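Local coordinates for protein ADP-ribose pyrophosphatase (Streptococcus suis, PDB 3O8S) that is a NUDIX hydrolase that probably cleaves the pyrophosphate linkage of ADP-ribose or a related nucleoside diphosphate derivative, at residues G182-A186 with E187-L191. Residues are numbered along the deposited sequence; the frame is centred on the assembly and turned at random.
Sequences GKNTA and EQLAL. With EDO (1,2-ethanediol), chain F.
Thr185 and Gln188 close a capping box at the start of helix 186-197, each side chain accepting from the other residue's backbone N-H. Gln188 N reaches Thr185 OG1 at 3.2 Å, so the hydroxyl takes up a first-turn N-H that has no preceding helical carbonyl to bond to. In return, Thr185 N meets Gln188 OE1 at 3.1 Å. This second bond is nearly straight at the hydrogen (163°), yet Thr185 N stands above the plane of the Gln188 amide, 41° out of it. Thr185 chi1 of 60° holds OG1 between its own N and carbonyl carbon, within reach of Gln188 N; the Gln188 chain, extended beyond CG, carries OE1 back to Thr185 N. The two side chains slant across one another, CG of Gln188 coming to 3.3 Å from Thr185 OG1. Regular helical bonding starts at once, Leu189 N donating to Thr185 O and Ala190 N to Ala186 O, the latter at 2.9 Å.

On another side of the cap the Glu187 chain bends at its second torsion, bringing its OE1 to 3.5 Å from Thr185 CB; a water accepts from Ala186 N and gives a weak bond to that carboxylate oxygen. Leu189 instead lays CD2 against Asn184 CB, 4.0 Å apart.

Further back, Lys183 stretches away from the helix to a salt bridge with Glu88, and its NZ also donates to O2 of the ethanediol, probably a crystallisation additive. Asn184 OD1 accepts from Leu95 N, tying the loop to strand 93-99. Gln188 NE2 donates to Asn137 OD1; with OE1 on Thr185 N, both ends of the buried amide are engaged, which fixes its rotation. Leu189 packs on Ile83 and Leu85 of strand 82-87 and on Leu95 of strand 93-99, while Leu191 touches Val128 and Ala129 of strand 120-132.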
loop_
_atom_site.group_PDB
_atom_site.type_symbol
_atom_site.label_atom_id
_atom_site.label_comp_id
_atom_site.label_asym_id
_atom_site.label_seq_id
_atom_site.Cartn_x
_atom_site.Cartn_y
_atom_site.Cartn_z
ATOM N N GLY A 182 -9.780 2.949 16.687
ATOM C CA GLY A 182 -8.732 3.751 16.055
ATOM C C GLY A 182 -7.745 2.884 15.276
ATOM O O GLY A 182 -7.142 3.342 14.301
ATOM N N LYS A 183 -7.606 1.608 15.685
ATOM C CA LYS A 183 -6.723 0.623 15.059
ATOM C C LYS A 183 -7.458 -0.184 13.997
ATOM O O LYS A 183 -6.906 -0.397 12.921
ATOM C CB LYS A 183 -6.108 -0.312 16.112
ATOM C CG LYS A 183 -5.010 0.378 16.890
ATOM C CD LYS A 183 -4.401 -0.499 17.938
ATOM C CE LYS A 183 -3.267 0.254 18.573
ATOM N NZ LYS A 183 -2.680 -0.499 19.694
ATOM N N ASN A 184 -8.696 -0.622 14.282
ATOM C CA ASN A 184 -9.486 -1.400 13.327
ATOM C C ASN A 184 -10.976 -1.351 13.656
ATOM O O ASN A 184 -11.366 -1.656 14.776
ATOM C CB ASN A 184 -9.003 -2.883 13.264
ATOM C CG ASN A 184 -8.557 -3.444 14.606
ATOM O OD1 ASN A 184 -7.392 -3.771 14.799
ATOM N ND2 ASN A 184 -9.447 -3.511 15.588
ATOM N N THR A 185 -11.804 -0.988 12.668
ATOM C CA THR A 185 -13.264 -0.988 12.791
ATOM C C THR A 185 -13.788 -2.396 12.443
ATOM O O THR A 185 -13.059 -3.193 11.830
ATOM C CB THR A 185 -13.886 0.065 11.848
ATOM O OG1 THR A 185 -13.516 -0.269 10.513
ATOM C CG2 THR A 185 -13.463 1.506 12.170
ATOM N N ALA A 186 -15.065 -2.686 12.789
ATOM C CA ALA A 186 -15.726 -3.962 12.455
ATOM C C ALA A 186 -15.802 -4.119 10.913
ATOM O O ALA A 186 -15.580 -5.210 10.375
ATOM C CB ALA A 186 -17.119 -4.002 13.082
ATOM N N GLU A 187 -16.007 -2.987 10.220
ATOM C CA GLU A 187 -16.084 -2.850 8.767
ATOM C C GLU A 187 -14.768 -3.299 8.123
ATOM O O GLU A 187 -14.795 -4.088 7.163
ATOM C CB GLU A 187 -16.413 -1.394 8.378
ATOM C CG GLU A 187 -17.807 -0.905 8.772
ATOM C CD GLU A 187 -18.105 -0.557 10.227
ATOM O OE1 GLU A 187 -17.228 0.023 10.908
ATOM O OE2 GLU A 187 -19.247 -0.821 10.671
ATOM N N GLN A 188 -13.612 -2.839 8.675
ATOM C CA GLN A 188 -12.279 -3.235 8.176
ATOM C C GLN A 188 -12.024 -4.724 8.398
ATOM O O GLN A 188 -11.454 -5.363 7.520
ATOM C CB GLN A 188 -11.154 -2.386 8.795
ATOM C CG GLN A 188 -11.186 -0.932 8.275
ATOM C CD GLN A 188 -10.386 0.059 9.090
ATOM O OE1 GLN A 188 -10.019 -0.174 10.242
ATOM N NE2 GLN A 188 -10.084 1.200 8.499
ATOM N N LEU A 189 -12.481 -5.294 9.526
ATOM C CA LEU A 189 -12.342 -6.744 9.797
ATOM C C LEU A 189 -13.175 -7.542 8.802
ATOM O O LEU A 189 -12.685 -8.542 8.278
ATOM C CB LEU A 189 -12.759 -7.104 11.235
ATOM C CG LEU A 189 -11.996 -6.428 12.364
ATOM C CD1 LEU A 189 -12.316 -7.082 13.701
ATOM C CD2 LEU A 189 -10.498 -6.398 12.099
ATOM N N ALA A 190 -14.426 -7.072 8.518
ATOM C CA ALA A 190 -15.334 -7.677 7.534
ATOM C C ALA A 190 -14.696 -7.616 6.129
ATOM O O ALA A 190 -14.723 -8.615 5.398
ATOM C CB ALA A 190 -16.690 -6.981 7.560
ATOM N N LEU A 191 -14.012 -6.506 5.812
ATOM C CA LEU A 191 -13.276 -6.365 4.547
ATOM C C LEU A 191 -12.152 -7.420 4.450
ATOM O O LEU A 191 -11.989 -8.063 3.405
ATOM C CB LEU A 191 -12.700 -4.936 4.377
ATOM C CG LEU A 191 -12.181 -4.597 2.955
ATOM C CD1 LEU A 191 -13.363 -4.406 1.966
ATOM C CD2 LEU A 191 -11.240 -3.363 2.968
HETATM C C1 EDO F . -0.892 -4.351 19.846
HETATM O O1 EDO F . 0.224 -3.456 19.789
HETATM C C2 EDO F . -1.568 -4.388 18.484
HETATM O O2 EDO F . -2.546 -3.350 18.397
HETATM O O HOH W 1 -16.789 -0.490 14.141
#